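Local coordinates for protein putative alpha-L-fucosidase (Bacteroides thetaiotaomicron, PDB 3EYP) that probably hydrolyses alpha-L-fucosidic linkages in glycans, as a putative retaining glycoside hydrolase of family 29, at residues W84-T89 against A147-E152; K102-R107 against S155-I160. All coordinates share one frame; numbering follows the deposited sequence.

Contact 1 of 2, residues W84-T89 against A147-E152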
ATOM      1  N   TRP A  84      23.127   8.657   2.824  1.00 38.29           N
ATOM      2  CA  TRP A  84      23.376  10.111   2.637  1.00 38.04           C
ATOM      3  C   TRP A  84      24.521  10.460   3.619  1.00 38.93           C
ATOM      4  O   TRP A  84      24.672   9.766   4.676  1.00 37.53           O
ATOM      5  CB  TRP A  84      22.085  10.980   2.845  1.00 37.28           C
ATOM      6  CG  TRP A  84      21.719  11.267   4.270  1.00 38.14           C
ATOM      7  CD1 TRP A  84      21.896  12.450   4.945  1.00 39.61           C
ATOM      8  CD2 TRP A  84      21.231  10.332   5.238  1.00 42.02           C
ATOM      9  NE1 TRP A  84      21.528  12.319   6.250  1.00 40.07           N
ATOM     10  CE2 TRP A  84      21.139  11.020   6.471  1.00 40.89           C
ATOM     11  CE3 TRP A  84      20.877   8.977   5.182  1.00 37.68           C
ATOM     12  CZ2 TRP A  84      20.656  10.423   7.618  1.00 40.83           C
ATOM     13  CZ3 TRP A  84      20.425   8.388   6.313  1.00 40.00           C
ATOM     14  CH2 TRP A  84      20.330   9.112   7.538  1.00 38.68           C
ATOM     15  N   PRO A  85      25.342  11.477   3.277  1.00 40.08           N
ATOM     16  CA  PRO A  85      26.473  11.932   4.119  1.00 40.93           C
ATOM     17  C   PRO A  85      26.011  12.738   5.353  1.00 41.60           C
ATOM     18  O   PRO A  85      26.188  13.969   5.462  1.00 40.60           O
ATOM     19  CB  PRO A  85      27.332  12.778   3.154  1.00 42.24           C
ATOM     20  CG  PRO A  85      26.394  13.331   2.149  1.00 42.47           C
ATOM     21  CD  PRO A  85      25.235  12.267   2.033  1.00 40.27           C
ATOM     22  N   SER A  86      25.344  12.030   6.253  1.00 39.98           N
ATOM     23  CA  SER A  86      24.868  12.629   7.514  1.00 40.45           C
ATOM     24  C   SER A  86      26.018  13.268   8.272  1.00 39.05           C
ATOM     25  O   SER A  86      27.139  12.772   8.273  1.00 39.18           O
ATOM     26  CB  SER A  86      24.173  11.597   8.422  1.00 40.34           C
ATOM     27  OG  SER A  86      23.853  12.180   9.632  1.00 39.07           O
ATOM     28  N   LYS A  87      25.705  14.365   8.924  1.00 39.51           N
ATOM     29  CA  LYS A  87      26.692  15.057   9.805  1.00 39.70           C
ATOM     30  C   LYS A  87      26.870  14.348  11.091  1.00 40.08           C
ATOM     31  O   LYS A  87      27.675  14.774  11.933  1.00 40.31           O
ATOM     32  CB  LYS A  87      26.283  16.505  10.059  1.00 39.87           C
ATOM     33  CG  LYS A  87      26.180  17.306   8.820  1.00 43.25           C
ATOM     34  CD  LYS A  87      25.738  18.769   9.098  1.00 47.05           C
ATOM     35  CE  LYS A  87      24.319  18.873   9.752  1.00 49.80           C
ATOM     36  NZ  LYS A  87      23.169  18.392   8.854  1.00 49.12           N
ATOM     37  N   TYR A  88      26.102  13.268  11.309  1.00 38.97           N
ATOM     38  CA  TYR A  88      25.979  12.700  12.642  1.00 39.18           C
ATOM     39  C   TYR A  88      26.545  11.299  12.854  1.00 38.42           C
ATOM     40  O   TYR A  88      26.449  10.741  13.934  1.00 39.25           O
ATOM     41  CB  TYR A  88      24.509  12.757  13.118  1.00 39.34           C
ATOM     42  CG  TYR A  88      24.057  14.211  13.246  1.00 40.97           C
ATOM     43  CD1 TYR A  88      24.390  14.966  14.340  1.00 41.68           C
ATOM     44  CD2 TYR A  88      23.380  14.832  12.212  1.00 41.60           C
ATOM     45  CE1 TYR A  88      24.031  16.321  14.412  1.00 42.30           C
ATOM     46  CE2 TYR A  88      23.035  16.154  12.259  1.00 43.07           C
ATOM     47  CZ  TYR A  88      23.354  16.899  13.366  1.00 43.49           C
ATOM     48  OH  TYR A  88      22.965  18.226  13.411  1.00 43.94           O
ATOM     49  N   THR A  89      27.166  10.811  11.819  1.00 37.90           N
ATOM     50  CA  THR A  89      27.872   9.501  11.764  1.00 38.02           C
ATOM     51  C   THR A  89      28.900   9.477  10.656  1.00 38.17           C
ATOM     52  O   THR A  89      28.860  10.287   9.706  1.00 37.61           O
ATOM     53  CB  THR A  89      26.865   8.294  11.498  1.00 38.19           C
ATOM     54  OG1 THR A  89      27.517   7.019  11.655  1.00 35.96           O
ATOM     55  CG2 THR A  89      26.206   8.393  10.110  1.00 37.61           C
ATOM     56  N   ALA A 147      16.902  11.596  15.889  1.00 41.38           N
ATOM     57  CA  ALA A 147      16.205  12.882  15.696  1.00 40.74           C
ATOM     58  C   ALA A 147      17.006  13.809  14.816  1.00 40.33           C
ATOM     59  O   ALA A 147      16.449  14.506  13.962  1.00 40.53           O
ATOM     60  CB  ALA A 147      15.849  13.562  17.050  1.00 40.92           C
ATOM     61  N   HIS A 148      18.320  13.777  14.988  1.00 40.10           N
ATOM     62  CA  HIS A 148      19.196  14.620  14.175  1.00 41.59           C
ATOM     63  C   HIS A 148      19.068  14.223  12.733  1.00 40.98           C
ATOM     64  O   HIS A 148      18.984  15.035  11.871  1.00 40.86           O
ATOM     65  CB  HIS A 148      20.663  14.553  14.613  1.00 41.48           C
ATOM     66  CG  HIS A 148      20.955  15.338  15.858  1.00 43.58           C
ATOM     67  ND1 HIS A 148      20.597  16.667  16.008  1.00 45.50           N
ATOM     68  CD2 HIS A 148      21.622  15.001  16.984  1.00 41.92           C
ATOM     69  CE1 HIS A 148      20.996  17.093  17.200  1.00 46.25           C
ATOM     70  NE2 HIS A 148      21.618  16.099  17.819  1.00 46.66           N
ATOM     71  N   GLN A 149      19.152  12.935  12.489  1.00 41.74           N
ATOM     72  CA  GLN A 149      19.107  12.394  11.127  1.00 41.33           C
ATOM     73  C   GLN A 149      17.765  12.639  10.447  1.00 42.50           C
ATOM     74  O   GLN A 149      17.675  12.960   9.260  1.00 41.83           O
ATOM     75  CB  GLN A 149      19.453  10.911  11.146  1.00 40.43           C
ATOM     76  CG  GLN A 149      20.902  10.665  11.525  1.00 38.62           C
ATOM     77  CD  GLN A 149      21.460   9.338  11.008  1.00 38.37           C
ATOM     78  OE1 GLN A 149      20.817   8.268  11.134  1.00 40.64           O
ATOM     79  NE2 GLN A 149      22.707   9.392  10.475  1.00 38.79           N
ATOM     80  N   LEU A 150      16.722  12.477  11.260  1.00 42.55           N
ATOM     81  CA  LEU A 150      15.354  12.736  10.845  1.00 42.96           C
ATOM     82  C   LEU A 150      15.247  14.183  10.390  1.00 42.54           C
ATOM     83  O   LEU A 150      14.766  14.481   9.308  1.00 43.88           O
ATOM     84  CB  LEU A 150      14.361  12.318  11.972  1.00 43.63           C
ATOM     85  CG  LEU A 150      12.916  12.049  11.612  1.00 43.88           C
ATOM     86  CD1 LEU A 150      12.747  11.153  10.393  1.00 39.32           C
ATOM     87  CD2 LEU A 150      12.053  11.669  12.899  1.00 47.88           C
ATOM     88  N   GLY A 151      15.838  15.068  11.152  1.00 42.51           N
ATOM     89  CA  GLY A 151      15.884  16.470  10.794  1.00 43.54           C
ATOM     90  C   GLY A 151      16.562  16.794   9.488  1.00 43.32           C
ATOM     91  O   GLY A 151      16.115  17.663   8.717  1.00 46.13           O
ATOM     92  N   GLU A 152      17.656  16.099   9.221  1.00 41.96           N
ATOM     93  CA  GLU A 152      18.309  16.234   7.952  1.00 41.07           C
ATOM     94  C   GLU A 152      17.363  15.777   6.834  1.00 40.12           C
ATOM     95  O   GLU A 152      17.164  16.462   5.834  1.00 40.15           O
ATOM     96  CB  GLU A 152      19.652  15.432   7.896  1.00 40.23           C
ATOM     97  CG  GLU A 152      20.706  15.895   8.902  1.00 40.53           C
ATOM     98  CD  GLU A 152      21.962  15.133   8.774  1.00 40.08           C
ATOM     99  OE1 GLU A 152      21.825  13.901   8.696  1.00 38.04           O
ATOM    100  OE2 GLU A 152      23.088  15.706   8.820  1.00 41.74           O
TER

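Contact 2 of 2, residues K102-R107 against S155-I160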
ATOM      1  N   LYS A 102      32.125  10.967  -1.854  1.00 41.26           N
ATOM      2  CA  LYS A 102      31.506  12.244  -2.142  1.00 41.84           C
ATOM      3  C   LYS A 102      30.073  12.152  -2.705  1.00 40.91           C
ATOM      4  O   LYS A 102      29.504  13.151  -3.128  1.00 42.20           O
ATOM      5  CB  LYS A 102      32.450  13.075  -3.046  1.00 42.93           C
ATOM      6  CG  LYS A 102      33.832  13.252  -2.397  1.00 46.44           C
ATOM      7  CD  LYS A 102      34.766  14.082  -3.288  1.00 54.55           C
ATOM      8  CE  LYS A 102      36.301  13.842  -3.037  1.00 55.61           C
ATOM      9  NZ  LYS A 102      36.994  13.128  -4.189  1.00 60.06           N
ATOM     10  N   GLY A 103      29.479  10.977  -2.595  1.00 39.67           N
ATOM     11  CA  GLY A 103      28.145  10.721  -3.139  1.00 39.13           C
ATOM     12  C   GLY A 103      27.039  10.894  -2.104  1.00 39.44           C
ATOM     13  O   GLY A 103      27.276  11.040  -0.885  1.00 40.29           O
ATOM     14  N   ASP A 104      25.830  10.845  -2.615  1.00 39.08           N
ATOM     15  CA  ASP A 104      24.602  10.934  -1.799  1.00 38.32           C
ATOM     16  C   ASP A 104      23.473  10.269  -2.555  1.00 37.75           C
ATOM     17  O   ASP A 104      22.925  10.789  -3.501  1.00 37.37           O
ATOM     18  CB  ASP A 104      24.324  12.397  -1.470  1.00 37.96           C
ATOM     19  CG  ASP A 104      23.113  12.608  -0.541  1.00 38.70           C
ATOM     20  OD1 ASP A 104      22.277  11.679  -0.362  1.00 37.95           O
ATOM     21  OD2 ASP A 104      22.980  13.739  -0.046  1.00 37.50           O
ATOM     22  N   VAL A 105      23.194   9.046  -2.159  1.00 38.21           N
ATOM     23  CA  VAL A 105      22.179   8.258  -2.833  1.00 37.89           C
ATOM     24  C   VAL A 105      20.767   8.827  -2.556  1.00 37.09           C
ATOM     25  O   VAL A 105      19.949   8.905  -3.473  1.00 37.88           O
ATOM     26  CB  VAL A 105      22.255   6.755  -2.480  1.00 37.22           C
ATOM     27  CG1 VAL A 105      21.246   6.020  -3.287  1.00 36.57           C
ATOM     28  CG2 VAL A 105      23.681   6.201  -2.768  1.00 38.25           C
ATOM     29  N   VAL A 106      20.556   9.313  -1.358  1.00 36.80           N
ATOM     30  CA  VAL A 106      19.259   9.933  -1.002  1.00 37.88           C
ATOM     31  C   VAL A 106      19.001  11.147  -1.946  1.00 38.31           C
ATOM     32  O   VAL A 106      17.951  11.266  -2.538  1.00 39.77           O
ATOM     33  CB  VAL A 106      19.085  10.292   0.479  1.00 38.24           C
ATOM     34  CG1 VAL A 106      17.702  10.855   0.714  1.00 37.57           C
ATOM     35  CG2 VAL A 106      19.195   9.003   1.409  1.00 35.73           C
ATOM     36  N   ARG A 107      20.020  11.959  -2.130  1.00 39.07           N
ATOM     37  CA  ARG A 107      19.988  13.089  -3.075  1.00 38.54           C
ATOM     38  C   ARG A 107      19.561  12.630  -4.473  1.00 39.03           C
ATOM     39  O   ARG A 107      18.610  13.120  -5.019  1.00 40.65           O
ATOM     40  CB  ARG A 107      21.348  13.771  -3.182  1.00 39.99           C
ATOM     41  CG  ARG A 107      21.382  15.147  -3.898  1.00 39.80           C
ATOM     42  CD  ARG A 107      20.307  16.140  -3.430  1.00 42.84           C
ATOM     43  NE  ARG A 107      20.639  16.650  -2.096  1.00 42.68           N
ATOM     44  CZ  ARG A 107      19.782  17.217  -1.264  1.00 45.63           C
ATOM     45  NH1 ARG A 107      18.530  17.404  -1.613  1.00 47.21           N
ATOM     46  NH2 ARG A 107      20.182  17.626  -0.073  1.00 42.70           N
ATOM     47  N   SER A 155      14.169  17.883   6.227  1.00 42.91           N
ATOM     48  CA  SER A 155      14.468  19.290   5.968  1.00 43.22           C
ATOM     49  C   SER A 155      15.114  19.563   4.623  1.00 43.81           C
ATOM     50  O   SER A 155      14.858  20.588   4.001  1.00 43.22           O
ATOM     51  CB  SER A 155      15.367  19.883   7.060  1.00 43.70           C
ATOM     52  OG  SER A 155      14.796  19.844   8.362  1.00 45.24           O
ATOM     53  N   ASP A 156      16.040  18.722   4.206  1.00 43.68           N
ATOM     54  CA  ASP A 156      16.975  19.140   3.161  1.00 44.01           C
ATOM     55  C   ASP A 156      16.805  18.372   1.845  1.00 43.47           C
ATOM     56  O   ASP A 156      17.581  18.535   0.916  1.00 43.28           O
ATOM     57  CB  ASP A 156      18.446  19.016   3.617  1.00 43.75           C
ATOM     58  CG  ASP A 156      18.764  19.844   4.884  1.00 46.98           C
ATOM     59  OD1 ASP A 156      18.230  20.964   5.040  1.00 45.54           O
ATOM     60  OD2 ASP A 156      19.552  19.343   5.728  1.00 49.61           O
ATOM     61  N   TYR A 157      15.800  17.523   1.812  1.00 43.31           N
ATOM     62  CA  TYR A 157      15.632  16.575   0.705  1.00 42.43           C
ATOM     63  C   TYR A 157      14.301  16.638  -0.007  1.00 42.79           C
ATOM     64  O   TYR A 157      13.820  15.676  -0.607  1.00 42.73           O
ATOM     65  CB  TYR A 157      15.932  15.146   1.241  1.00 43.05           C
ATOM     66  CG  TYR A 157      17.407  14.936   1.465  1.00 39.53           C
ATOM     67  CD1 TYR A 157      18.213  14.453   0.465  1.00 43.31           C
ATOM     68  CD2 TYR A 157      18.007  15.294   2.678  1.00 40.28           C
ATOM     69  CE1 TYR A 157      19.577  14.296   0.655  1.00 41.73           C
ATOM     70  CE2 TYR A 157      19.329  15.109   2.870  1.00 39.20           C
ATOM     71  CZ  TYR A 157      20.116  14.608   1.863  1.00 38.69           C
ATOM     72  OH  TYR A 157      21.487  14.455   2.055  1.00 40.37           O
ATOM     73  N   GLY A 158      13.684  17.809   0.068  1.00 41.96           N
ATOM     74  CA  GLY A 158      12.426  18.051  -0.643  1.00 42.10           C
ATOM     75  C   GLY A 158      11.192  17.494   0.067  1.00 40.10           C
ATOM     76  O   GLY A 158      11.220  17.219   1.207  1.00 40.50           O
ATOM     77  N   LYS A 159      10.083  17.391  -0.623  1.00 40.34           N
ATOM     78  CA  LYS A 159       8.796  17.015   0.048  1.00 41.27           C
ATOM     79  C   LYS A 159       8.822  15.522   0.246  1.00 39.59           C
ATOM     80  O   LYS A 159       9.179  14.771  -0.668  1.00 40.31           O
ATOM     81  CB  LYS A 159       7.547  17.350  -0.793  1.00 41.79           C
ATOM     82  CG  LYS A 159       6.253  17.085   0.002  1.00 43.32           C
ATOM     83  CD  LYS A 159       4.997  17.669  -0.647  1.00 46.13           C
ATOM     84  CE  LYS A 159       3.864  17.642   0.329  1.00 45.92           C
ATOM     85  NZ  LYS A 159       2.681  18.308  -0.176  1.00 48.00           N
ATOM     86  N   ILE A 160       8.476  15.109   1.448  1.00 39.79           N
ATOM     87  CA  ILE A 160       8.505  13.697   1.830  1.00 39.26           C
ATOM     88  C   ILE A 160       7.050  13.255   2.125  1.00 39.65           C
ATOM     89  O   ILE A 160       6.352  13.868   2.957  1.00 39.16           O
ATOM     90  CB  ILE A 160       9.428  13.468   3.055  1.00 39.63           C
ATOM     91  CG1 ILE A 160      10.886  13.963   2.865  1.00 40.11           C
ATOM     92  CG2 ILE A 160       9.436  11.915   3.514  1.00 37.13           C
ATOM     93  CD1 ILE A 160      11.707  13.270   1.839  1.00 37.20           C
TER

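Contact 1 of 2, residues W84-T89 against A147-E152
Four hydrogen bonds from the loop 84-89 converge on the carboxylate of Glu-152, two to each oxygen, as the paired acceptors of a glutamate allow. Glu-152 OE1 takes the indole NE1 of Trp-84 at 2.9 Å, the oxygen lying in the indole plane while the donor stands above that of the carboxylate, and also the hydroxyl of Ser-86 on its syn lone pair. Glu-152 OE2 offers its syn lone pair to the backbone N of Lys-87 in a nearly straight bond (171°), while its anti lone pair completes a salt bridge with Lys-87 NZ at 2.7 Å. The lysine chain must bend at chi3 and chi4 to bring the ammonium back to this oxygen. So many donors would probably keep the buried glutamate ionised. An alanine at Glu-152 would lose all four bonds and is likely to leave the indole N-H and the Lys-87 amide poorly satisfied.

Ser-86 OG is also an acceptor, a double part that suits a hydroxyl: Gln-149 NE2 reaches it at 3.1 Å, within the amide plane, and Tyr-88 N closes an ST turn on it at 3.0 Å. Ahead of this turn Pro-85 centres an inverse gamma turn, so the loop is tightly folded where it meets helix 139-155, one of the outer helices of the TIM-barrel-like catalytic domain.

Ring contacts extend along the helix. The amide of Gln-149 crosses the indole obliquely, its CD 3.6 Å from Trp-84 CZ2. One helical turn before Glu-152, His-148 lies over the phenol of Tyr-88 in an offset stack, the planes only 3° apart and the centroids 4.3 Å. His-148 CB sits above the centre of that phenol as a CH-pi donor, and on the opposite face Lys-87 CB covers the rim.

Contact 2 of 2, residues K102-R107 against S155-I160
Asp-156, in the segment that leads toward strand 162-164, contributes its backbone rather than its carboxylate. The carbonyl O of Asp-156 is gripped end-on by Arg-107, with NH1 and NH2 each 2.9 Å from that single oxygen. The oxygen lies in the guanidinium plane, but only NH1 meets a lone pair of the carbonyl; NH2 stands above the carbonyl plane. Neither bond is straight, as expected when two N-H groups share one acceptor, yet together they fix the rotation of the guanidinium.

Tyr-157 follows and buries more surface here than any other residue. The guanidinium lies flat on one face of the Tyr-157 ring, the planes 5° apart and Arg-107 CZ 3.9 Å from the ring centroid, a stacked cation-pi pair. Arginine suits this place because its flat cation can stack through its face while donating from its edge; bends at chi2 and chi3 fold the chain into that position. Val-106 CG1 approaches the ring obliquely, 3.6 Å from Tyr-157 CD1, and a compact branched side chain fits between this ring and the barrel strands, where it also touches Leu-73 and Ile-122. At the ring's far end Tyr-157 OH donates to the syn lone pair of Asp-104 OD2 at 2.7 Å, the two side chains meeting tip to tip.

The other carboxylate oxygen is engaged as well. With CG anti to the backbone N (chi1 -176°), Asp-104 directs OD1 to accept from Arg-107 N at 2.9 Å. That is the classic N-cap of helix 105-116, here tied by tyrosine to the loop that links helix 139-155 to strand 162-164 in a beta/alpha barrel.

In the fold
Contacts 1 and 2 lie side by side on the barrel's periphery, their centres about 11 Å apart, and their segments alternate along the chain. The loop 84-89 and the start of helix 105-116 belong to the connection after strand 70-76, while 147-152 and 155-160 belong to the next connection, between strands 119-124 and 162-164. Trp-84 joins the two: its CB lies 3.3 Å from Asp-104 OD1 and its CD1 3.5 Å from Tyr-157 OH. On the helix side, Glu-152 O packs 3.5 Å from Tyr-157 CD2. Both contacts thus join two consecutive beta-alpha units, with centres about 27 and 23 Å from the centre of the chain.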